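Local coordinates for protein redox-sensing transcriptional repressor Rex (Thermoanaerobacter ethanolicus, PDB 3WGH) that probably senses the cellular NADH/NAD(+) balance, acting as a dimeric DNA-binding repressor that adjusts transcription to the redox state, at residues I149-I154 and W175-I180; E136-F141 and A163-R168; N86-G91 and G114-N119. One frame throughout, in Å; residues are numbered along the deposited sequence.

Contact 1. Residues I149-I154 and W175-I180; sequences IGILCI and WNFLPI. With NAI (1,4-dihydronicotinamide adenine dinucleotide), chain I.
Between G150-L152 and W175-F177 the backbones run parallel and exchange three hydrogen bonds. W175 N gives its hydrogen to G150 O, and L152 N bonds to W175 O at 2.9 Å, almost straight. F177 N reaches L152 O at 3.2 Å, so the pairing carries on just past the last strand residue, N176.

Apolar side chains divide between the two faces of the sheet. On one, I151 lies alongside both aromatic residues: its CD1 meets the edge of the W175 indole at CE3 (3.8 Å), and its CG2, anti to the backbone N, reaches the rim of the F177 ring at CE2 (3.8 Å). F177 CE2 in turn sits over one face of the indole, toward its rim, while C153 SG approaches the phenyl ring obliquely. Beyond the strand, L178 crosses L152 and I154, its CG against L152 CD1 and its CD1 against I154 CG1.

Polar side-chain bonds shape the turn after the strand. N176 OD1 accepts from L178 N at 2.8 Å, an Asx turn, and its ND2 reaches L178 O and also N192.

Two carbonyls hold NADH: I154 O takes hydroxyl O3D of the nicotinamide ribose (2.8 Å), and F177 O takes N7N of the nicotinamide carboxamide (2.8 Å).

This is a beta-alpha-beta unit of the Rossmann fold, its strands linked through helix 159-168, which packs on L152, I154 and L178. Strand 85-90 borders I149-L152, L95 of helix 94-100 lies against C153 and F177, and W175 NE1 bonds to S198 of the second subunit.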
# COMPACT_ATOMS: atom_id res chain seq x y z
N ILE B 149 -11.27 10.19 -11.11
CA ILE B 149 -10.85 8.95 -10.48
C ILE B 149 -12.00 8.25 -9.77
O ILE B 149 -12.65 8.86 -8.92
CB ILE B 149 -9.72 9.20 -9.48
CG1 ILE B 149 -8.61 10.02 -10.16
CG2 ILE B 149 -9.26 7.85 -8.78
CD1 ILE B 149 -7.50 10.49 -9.26
N GLY B 150 -12.13 6.95 -9.99
CA GLY B 150 -13.00 6.09 -9.16
C GLY B 150 -12.16 5.18 -8.24
O GLY B 150 -11.23 4.49 -8.69
N ILE B 151 -12.43 5.27 -6.94
CA ILE B 151 -11.78 4.46 -5.95
C ILE B 151 -12.72 3.29 -5.62
O ILE B 151 -13.87 3.49 -5.23
CB ILE B 151 -11.53 5.28 -4.69
CG1 ILE B 151 -10.69 6.52 -5.12
CG2 ILE B 151 -10.95 4.30 -3.63
CD1 ILE B 151 -10.31 7.54 -3.98
N LEU B 152 -12.26 2.08 -5.86
CA LEU B 152 -13.13 0.90 -5.82
C LEU B 152 -12.89 0.09 -4.53
O LEU B 152 -11.81 -0.50 -4.34
CB LEU B 152 -12.79 0.05 -7.05
CG LEU B 152 -13.85 -0.34 -8.10
CD1 LEU B 152 -13.52 -1.77 -8.57
CD2 LEU B 152 -15.32 -0.29 -7.57
N CYS B 153 -13.86 0.08 -3.63
CA CYS B 153 -13.69 -0.61 -2.31
C CYS B 153 -14.90 -1.48 -2.04
O CYS B 153 -15.54 -1.34 -1.02
CB CYS B 153 -13.57 0.41 -1.15
SG CYS B 153 -12.41 1.79 -1.39
N ILE B 154 -15.27 -2.27 -3.03
CA ILE B 154 -16.44 -3.17 -2.95
C ILE B 154 -15.93 -4.60 -2.88
O ILE B 154 -14.80 -4.86 -3.20
CB ILE B 154 -17.39 -2.99 -4.16
CG1 ILE B 154 -16.67 -3.13 -5.51
CG2 ILE B 154 -18.12 -1.63 -4.14
CD1 ILE B 154 -17.64 -3.35 -6.70
N TRP B 175 -8.61 3.56 -8.96
CA TRP B 175 -7.75 3.14 -7.84
C TRP B 175 -8.39 1.92 -7.20
O TRP B 175 -9.40 2.03 -6.55
CB TRP B 175 -7.55 4.31 -6.84
CG TRP B 175 -6.37 4.14 -5.92
CD1 TRP B 175 -5.21 3.40 -6.15
CD2 TRP B 175 -6.22 4.71 -4.61
NE1 TRP B 175 -4.35 3.55 -5.09
CE2 TRP B 175 -4.95 4.30 -4.11
CE3 TRP B 175 -7.03 5.55 -3.84
CZ2 TRP B 175 -4.49 4.67 -2.86
CZ3 TRP B 175 -6.58 5.92 -2.56
CH2 TRP B 175 -5.30 5.49 -2.09
N ASN B 176 -7.85 0.74 -7.48
CA ASN B 176 -8.56 -0.50 -7.21
C ASN B 176 -7.99 -1.20 -5.96
O ASN B 176 -6.79 -1.50 -5.93
CB ASN B 176 -8.45 -1.44 -8.43
CG ASN B 176 -8.98 -2.86 -8.08
OD1 ASN B 176 -10.01 -2.97 -7.42
ND2 ASN B 176 -8.22 -3.89 -8.40
N PHE B 177 -8.80 -1.41 -4.93
CA PHE B 177 -8.39 -2.19 -3.78
C PHE B 177 -8.78 -3.67 -3.88
O PHE B 177 -8.40 -4.47 -3.03
CB PHE B 177 -8.99 -1.60 -2.48
CG PHE B 177 -8.34 -0.32 -2.07
CD1 PHE B 177 -7.32 -0.32 -1.12
CD2 PHE B 177 -8.67 0.89 -2.73
CE1 PHE B 177 -6.64 0.93 -0.78
CE2 PHE B 177 -8.08 2.12 -2.35
CZ PHE B 177 -7.06 2.13 -1.40
N LEU B 178 -9.53 -4.06 -4.89
CA LEU B 178 -9.96 -5.48 -4.85
C LEU B 178 -8.88 -6.43 -5.26
O LEU B 178 -8.16 -6.16 -6.20
CB LEU B 178 -11.20 -5.74 -5.70
CG LEU B 178 -12.30 -4.72 -5.90
CD1 LEU B 178 -13.54 -5.48 -6.23
CD2 LEU B 178 -12.52 -3.67 -4.80
N PRO B 179 -8.85 -7.63 -4.66
CA PRO B 179 -7.79 -8.54 -5.03
C PRO B 179 -8.13 -9.34 -6.29
O PRO B 179 -8.02 -10.56 -6.27
CB PRO B 179 -7.70 -9.46 -3.79
CG PRO B 179 -9.11 -9.58 -3.34
CD PRO B 179 -9.70 -8.18 -3.58
N ILE B 180 -8.53 -8.70 -7.38
CA ILE B 180 -8.69 -9.43 -8.65
C ILE B 180 -8.03 -8.63 -9.74
O ILE B 180 -7.53 -7.53 -9.49
CB ILE B 180 -10.17 -9.63 -9.02
CG1 ILE B 180 -10.88 -8.31 -9.23
CG2 ILE B 180 -10.90 -10.38 -7.94
CD1 ILE B 180 -12.37 -8.50 -9.33
PA NAI I . -17.18 -4.08 3.49
O1A NAI I . -18.10 -5.24 3.33
O2A NAI I . -17.02 -3.34 4.78
O5B NAI I . -17.66 -2.97 2.45
C5B NAI I . -18.10 -3.25 1.12
C4B NAI I . -19.19 -2.23 0.80
O4B NAI I . -19.45 -2.33 -0.58
C3B NAI I . -20.53 -2.56 1.51
O3B NAI I . -21.10 -1.35 1.99
C2B NAI I . -21.43 -3.05 0.38
O2B NAI I . -22.80 -2.67 0.52
C1B NAI I . -20.87 -2.23 -0.77
N9A NAI I . -21.15 -2.80 -2.10
C8A NAI I . -21.31 -4.11 -2.41
N7A NAI I . -21.48 -4.15 -3.76
C5A NAI I . -21.47 -2.89 -4.25
C6A NAI I . -21.61 -2.32 -5.51
N6A NAI I . -21.81 -3.12 -6.58
N1A NAI I . -21.50 -0.98 -5.69
C2A NAI I . -21.35 -0.18 -4.64
N3A NAI I . -21.25 -0.71 -3.43
C4A NAI I . -21.27 -2.05 -3.21
O3 NAI I . -15.74 -4.58 2.89
PN NAI I . -14.35 -3.82 3.19
O1N NAI I . -13.77 -4.55 4.35
O2N NAI I . -14.71 -2.34 3.17
O5D NAI I . -13.45 -4.15 1.88
C5D NAI I . -13.72 -3.56 0.60
C4D NAI I . -12.79 -4.25 -0.39
O4D NAI I . -11.40 -3.96 -0.15
C3D NAI I . -12.96 -5.77 -0.33
O3D NAI I . -12.90 -6.21 -1.69
C2D NAI I . -11.71 -6.23 0.38
O2D NAI I . -11.43 -7.61 0.04
C1D NAI I . -10.68 -5.20 -0.12
N1N NAI I . -9.46 -5.06 0.70
C2N NAI I . -8.26 -5.04 0.05
C3N NAI I . -7.08 -4.96 0.66
C7N NAI I . -5.86 -4.86 -0.18
O7N NAI I . -4.72 -5.08 0.24
N7N NAI I . -6.06 -4.40 -1.42
C4N NAI I . -7.01 -4.91 2.19
C5N NAI I . -8.39 -4.95 2.83
C6N NAI I . -9.51 -4.99 2.09

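Contact 2. Residues E136-F141 and A163-R168; sequences ETVEDF and ADRLVR. With ZN (zinc ion), chain L.
R165 reaches from its helix toward E139 and the turn before it, meeting something along its whole length. CB, CG and CD all pass beside the E139 carboxylate, with R165 CG 3.5 Å from E139 OE2. A bend about the CG-CD bond (chi3 68°) brings NE onto the same oxygen: R165 NE and E139 OE2 form a salt bridge of 2.6 Å, nearly straight at 168°. The oxygen lies in the guanidinium plane and offers its anti lone pair, yet the carboxylate itself is turned steeply, 62° from that plane. At CZ the apolar contact takes over, with V138 CG1 lying over one guanidinium face, 3.8 Å from CZ.

The two helices, 138-144 and 159-168, lie on the same side of the Rossmann-type sheet, and the salt-bridge network spans the gap between them. Deeper in, V138 CG2 meets L166 CD2 (4.3 Å).

At the tip, R165 NH1 bonds to V135 O, and NH2 makes weak bonds to E136 O (3.0 Å) and to E139 OE2. Backbone carbonyls and a carboxylate thus fix the rotation of the group. The other carboxylate oxygen, E139 OE1, takes a weak, bent bond from R168 NE at 3.3 Å, so E139 is shared by two arginines, whose charge would favour its ionised form. E136 leaves its backbone away from the second helix; its OE2 binds a zinc ion at 2.5 Å, and a water also binds the metal.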
# COMPACT_ATOMS: atom_id res chain seq x y z
N GLU B 136 -26.74 3.37 -8.15
CA GLU B 136 -27.56 3.29 -9.35
C GLU B 136 -27.34 4.51 -10.23
O GLU B 136 -27.38 4.43 -11.46
CB GLU B 136 -29.05 3.15 -8.96
CG GLU B 136 -29.99 2.89 -10.14
CD GLU B 136 -29.80 1.48 -10.72
OE1 GLU B 136 -28.99 0.71 -10.14
OE2 GLU B 136 -30.46 1.17 -11.75
N THR B 137 -27.09 5.63 -9.56
CA THR B 137 -26.94 6.92 -10.19
C THR B 137 -25.45 7.27 -10.55
O THR B 137 -25.19 8.38 -10.95
CB THR B 137 -27.40 8.05 -9.25
OG1 THR B 137 -26.56 8.05 -8.08
CG2 THR B 137 -28.92 7.93 -8.84
N VAL B 138 -24.49 6.37 -10.33
CA VAL B 138 -23.08 6.73 -10.49
C VAL B 138 -22.66 7.20 -11.90
O VAL B 138 -21.89 8.17 -12.05
CB VAL B 138 -22.18 5.58 -9.97
CG1 VAL B 138 -22.13 4.43 -10.96
CG2 VAL B 138 -20.78 6.09 -9.60
N GLU B 139 -23.16 6.55 -12.94
CA GLU B 139 -22.77 6.88 -14.32
C GLU B 139 -23.23 8.32 -14.67
O GLU B 139 -22.45 9.13 -15.20
CB GLU B 139 -23.39 5.91 -15.33
CG GLU B 139 -22.81 4.52 -15.27
CD GLU B 139 -23.56 3.54 -16.15
OE1 GLU B 139 -23.70 3.79 -17.38
OE2 GLU B 139 -23.98 2.49 -15.62
N ASP B 140 -24.48 8.63 -14.35
CA ASP B 140 -24.93 10.00 -14.43
C ASP B 140 -24.03 10.99 -13.64
O ASP B 140 -23.70 12.05 -14.16
CB ASP B 140 -26.37 10.08 -13.93
CG ASP B 140 -27.37 9.59 -14.97
OD1 ASP B 140 -27.06 9.68 -16.19
OD2 ASP B 140 -28.48 9.16 -14.59
N PHE B 141 -23.69 10.64 -12.39
CA PHE B 141 -22.92 11.50 -11.52
C PHE B 141 -21.52 11.77 -12.10
O PHE B 141 -21.02 12.88 -12.03
CB PHE B 141 -22.79 10.85 -10.13
CG PHE B 141 -22.22 11.76 -9.07
CD1 PHE B 141 -23.07 12.50 -8.25
CD2 PHE B 141 -20.84 11.90 -8.92
CE1 PHE B 141 -22.55 13.40 -7.31
CE2 PHE B 141 -20.30 12.74 -7.96
CZ PHE B 141 -21.17 13.50 -7.14
N ALA B 163 -16.73 -1.91 -12.48
CA ALA B 163 -15.63 -1.33 -13.28
C ALA B 163 -16.14 -0.87 -14.66
O ALA B 163 -15.80 0.22 -15.10
CB ALA B 163 -14.52 -2.35 -13.46
N ASP B 164 -16.86 -1.75 -15.35
CA ASP B 164 -17.33 -1.46 -16.71
C ASP B 164 -18.26 -0.21 -16.72
O ASP B 164 -18.20 0.58 -17.64
CB ASP B 164 -18.07 -2.66 -17.35
CG ASP B 164 -17.15 -3.83 -17.70
OD1 ASP B 164 -15.91 -3.65 -17.81
OD2 ASP B 164 -17.68 -4.96 -17.89
N ARG B 165 -19.14 -0.11 -15.72
CA ARG B 165 -20.00 1.04 -15.56
C ARG B 165 -19.21 2.32 -15.41
O ARG B 165 -19.54 3.30 -16.06
CB ARG B 165 -20.95 0.88 -14.36
CG ARG B 165 -22.06 -0.20 -14.55
CD ARG B 165 -23.06 -0.15 -13.39
NE ARG B 165 -23.83 1.09 -13.43
CZ ARG B 165 -24.38 1.67 -12.36
NH1 ARG B 165 -24.25 1.14 -11.15
NH2 ARG B 165 -25.03 2.81 -12.50
N LEU B 166 -18.15 2.31 -14.57
CA LEU B 166 -17.26 3.49 -14.48
C LEU B 166 -16.59 3.83 -15.79
O LEU B 166 -16.47 5.02 -16.19
CB LEU B 166 -16.16 3.35 -13.38
CG LEU B 166 -16.63 2.80 -12.04
CD1 LEU B 166 -15.45 2.48 -11.00
CD2 LEU B 166 -17.71 3.66 -11.44
N VAL B 167 -16.06 2.82 -16.45
CA VAL B 167 -15.33 3.07 -17.67
C VAL B 167 -16.27 3.67 -18.75
O VAL B 167 -15.96 4.69 -19.39
CB VAL B 167 -14.68 1.76 -18.17
CG1 VAL B 167 -14.38 1.84 -19.70
CG2 VAL B 167 -13.40 1.53 -17.37
N ARG B 168 -17.44 3.07 -18.93
CA ARG B 168 -18.29 3.55 -20.00
C ARG B 168 -18.94 4.90 -19.68
O ARG B 168 -19.30 5.59 -20.61
CB ARG B 168 -19.32 2.49 -20.44
CG ARG B 168 -20.48 2.40 -19.54
CD ARG B 168 -21.54 1.53 -20.20
NE ARG B 168 -22.69 1.27 -19.32
CZ ARG B 168 -22.88 0.13 -18.69
NH1 ARG B 168 -23.97 -0.05 -17.95
NH2 ARG B 168 -21.97 -0.84 -18.78
ZN ZN L . -29.00 -0.20 -13.21
O HOH W 1 -28.56 1.78 -14.44

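Contact 3. Residues N86-G91 and G114-N119; sequences NTIIIG and GIFDIN. With NAI (1,4-dihydronicotinamide adenine dinucleotide), chain I.
The F116 ring meets strand 86-90 with its edge: I88 CG2 lies near the ring plane, 3.8 Å from CE2, and the carbonyl oxygen of I89 sits at the same rim, near CD2. I90 CD1 comes in obliquely, close to F116 CB. The second flat group is the D117 carboxylate, which grips the adenosine ribose of NADH with both oxygens, OD1 taking O3B at 2.6 Å and OD2 taking O2B at 2.7 Å. OD1 also accepts from A92 N, and OD2 uses its anti lone pair for N119 N (2.8 Å), an Asx turn that fixes the carboxylate. An acid at the end of the second strand, bound to both ribose hydroxyls, is the classic Rossmann arrangement for NAD(H). The adenine is held between I118 on one face and I154 on the other; I90 CG2 adds a contact at its C2A.

The strands are parallel. I89 N bonds to G114 O, F116 N to I89 O (2.9 Å), and G91 N to F116 O (2.8 Å), this last bond tying the start of the glycine-rich loop to the neighbouring strand. On the face away from F116, I89 and I115 lie side by side; with CG1 anti to the backbone N (chi1 -178°), I115 carries its CD1 to 3.7 Å from I89 CG2.

On the F116 side, helix 138-144 covers the pair: F141 packs edge-to-face with the phenyl ring, and V138 touches I88 and I90. Strand 130-134 runs beyond strand 110-117, with V130 and V132 against I115, while strand 149-152 flanks strand 85-90.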
# COMPACT_ATOMS: atom_id res chain seq x y z
N ASN B 86 -11.06 15.26 -9.43
CA ASN B 86 -12.35 14.92 -8.86
C ASN B 86 -12.47 13.42 -8.70
O ASN B 86 -12.34 12.67 -9.68
CB ASN B 86 -13.49 15.45 -9.74
CG ASN B 86 -13.51 16.99 -9.80
OD1 ASN B 86 -13.12 17.69 -8.85
ND2 ASN B 86 -14.00 17.50 -10.92
N THR B 87 -12.64 12.99 -7.45
CA THR B 87 -12.75 11.56 -7.10
C THR B 87 -14.11 11.12 -6.59
O THR B 87 -14.87 11.93 -6.01
CB THR B 87 -11.65 11.12 -6.07
OG1 THR B 87 -12.01 11.55 -4.75
CG2 THR B 87 -10.33 11.78 -6.41
N ILE B 88 -14.42 9.83 -6.79
CA ILE B 88 -15.54 9.23 -6.05
C ILE B 88 -15.09 7.88 -5.47
O ILE B 88 -14.15 7.27 -5.98
CB ILE B 88 -16.79 8.98 -6.95
CG1 ILE B 88 -16.44 7.95 -8.01
CG2 ILE B 88 -17.38 10.30 -7.49
CD1 ILE B 88 -17.46 7.78 -9.16
N ILE B 89 -15.81 7.43 -4.45
CA ILE B 89 -15.53 6.13 -3.79
C ILE B 89 -16.73 5.30 -4.03
O ILE B 89 -17.88 5.78 -3.85
CB ILE B 89 -15.26 6.31 -2.29
CG1 ILE B 89 -13.90 6.99 -2.12
CG2 ILE B 89 -15.26 4.93 -1.49
CD1 ILE B 89 -13.62 7.42 -0.69
N ILE B 90 -16.51 4.09 -4.55
CA ILE B 90 -17.57 3.09 -4.69
C ILE B 90 -17.37 2.10 -3.60
O ILE B 90 -16.31 1.43 -3.52
CB ILE B 90 -17.44 2.30 -6.05
CG1 ILE B 90 -17.16 3.29 -7.18
CG2 ILE B 90 -18.71 1.46 -6.36
CD1 ILE B 90 -18.21 4.30 -7.27
N GLY B 91 -18.41 1.94 -2.76
CA GLY B 91 -18.33 1.12 -1.56
C GLY B 91 -18.10 1.95 -0.31
O GLY B 91 -16.99 2.40 -0.01
N GLY B 114 -18.25 12.36 -4.30
CA GLY B 114 -19.40 11.57 -3.90
C GLY B 114 -18.98 10.17 -3.47
O GLY B 114 -17.84 9.74 -3.75
N ILE B 115 -19.87 9.49 -2.74
CA ILE B 115 -19.59 8.14 -2.28
C ILE B 115 -20.84 7.32 -2.49
O ILE B 115 -21.94 7.82 -2.25
CB ILE B 115 -19.10 8.11 -0.81
CG1 ILE B 115 -18.78 6.67 -0.39
CG2 ILE B 115 -20.16 8.64 0.13
CD1 ILE B 115 -17.69 6.58 0.70
N PHE B 116 -20.68 6.10 -3.01
CA PHE B 116 -21.76 5.33 -3.58
C PHE B 116 -21.79 3.98 -2.95
O PHE B 116 -20.74 3.43 -2.61
CB PHE B 116 -21.61 5.25 -5.11
CG PHE B 116 -21.69 6.61 -5.77
CD1 PHE B 116 -22.95 7.13 -6.19
CD2 PHE B 116 -20.57 7.41 -5.85
CE1 PHE B 116 -23.03 8.43 -6.76
CE2 PHE B 116 -20.63 8.69 -6.43
CZ PHE B 116 -21.87 9.22 -6.83
N ASP B 117 -23.00 3.48 -2.67
CA ASP B 117 -23.16 2.12 -2.10
C ASP B 117 -24.45 1.49 -2.62
O ASP B 117 -25.29 2.20 -3.19
CB ASP B 117 -23.14 2.17 -0.57
CG ASP B 117 -22.70 0.83 0.05
OD1 ASP B 117 -21.52 0.69 0.46
OD2 ASP B 117 -23.51 -0.13 0.05
N ILE B 118 -24.56 0.16 -2.57
CA ILE B 118 -25.86 -0.47 -2.93
C ILE B 118 -26.76 -0.68 -1.69
O ILE B 118 -27.84 -1.22 -1.82
CB ILE B 118 -25.74 -1.89 -3.53
CG1 ILE B 118 -24.87 -2.79 -2.65
CG2 ILE B 118 -25.36 -1.89 -4.96
CD1 ILE B 118 -24.62 -4.14 -3.27
N ASN B 119 -26.28 -0.34 -0.50
CA ASN B 119 -26.98 -0.67 0.74
C ASN B 119 -27.83 0.47 1.25
O ASN B 119 -27.31 1.40 1.88
CB ASN B 119 -25.98 -1.07 1.85
CG ASN B 119 -26.68 -1.49 3.16
OD1 ASN B 119 -27.92 -1.51 3.25
ND2 ASN B 119 -25.89 -1.83 4.18
PA NAI I . -17.18 -4.08 3.49
O1A NAI I . -18.10 -5.24 3.33
O2A NAI I . -17.02 -3.34 4.78
O5B NAI I . -17.66 -2.97 2.45
C5B NAI I . -18.10 -3.25 1.12
C4B NAI I . -19.19 -2.23 0.80
O4B NAI I . -19.45 -2.33 -0.58
C3B NAI I . -20.53 -2.56 1.51
O3B NAI I . -21.10 -1.35 1.99
C2B NAI I . -21.43 -3.05 0.38
O2B NAI I . -22.80 -2.67 0.52
C1B NAI I . -20.87 -2.23 -0.77
N9A NAI I . -21.15 -2.80 -2.10
C8A NAI I . -21.31 -4.11 -2.41
N7A NAI I . -21.48 -4.15 -3.76
C5A NAI I . -21.47 -2.89 -4.25
C6A NAI I . -21.61 -2.32 -5.51
N6A NAI I . -21.81 -3.12 -6.58
N1A NAI I . -21.50 -0.98 -5.69
C2A NAI I . -21.35 -0.18 -4.64
N3A NAI I . -21.25 -0.71 -3.43
C4A NAI I . -21.27 -2.05 -3.21
O3 NAI I . -15.74 -4.58 2.89
PN NAI I . -14.35 -3.82 3.19
O1N NAI I . -13.77 -4.55 4.35
O2N NAI I . -14.71 -2.34 3.17
O5D NAI I . -13.45 -4.15 1.88
C5D NAI I . -13.72 -3.56 0.60
C4D NAI I . -12.79 -4.25 -0.39
O4D NAI I . -11.40 -3.96 -0.15
C3D NAI I . -12.96 -5.77 -0.33
O3D NAI I . -12.90 -6.21 -1.69
C2D NAI I . -11.71 -6.23 0.38
O2D NAI I . -11.43 -7.61 0.04
C1D NAI I . -10.68 -5.20 -0.12
N1N NAI I . -9.46 -5.06 0.70
C2N NAI I . -8.26 -5.04 0.05
C3N NAI I . -7.08 -4.96 0.66
C7N NAI I . -5.86 -4.86 -0.18
O7N NAI I . -4.72 -5.08 0.24
N7N NAI I . -6.06 -4.40 -1.42
C4N NAI I . -7.01 -4.91 2.19
C5N NAI I . -8.39 -4.95 2.83
C6N NAI I . -9.51 -4.99 2.09

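Overall arrangement
All three contacts belong to one Rossmann-type domain. Contact 3 closes first along the chain; contacts 2 and 1 then interleave, in the order 136-141, 149-154, 163-168, 175-180. Contacts 3 and 1 share a sheet, with strands 110-117, 85-90, 149-152 and 173-176 adjacent in that order, and their centres lie 11 Å apart. Contact 2 joins the helices packed beside them, its centre 10 Å from contact 3 and 14 Å from contact 1. NADH spans the strand ends, adenosine toward contact 3 and nicotinamide toward contact 1, where the second subunit also packs. Nucleotide binding and the dimer interface thus meet there, consistent with redox sensing.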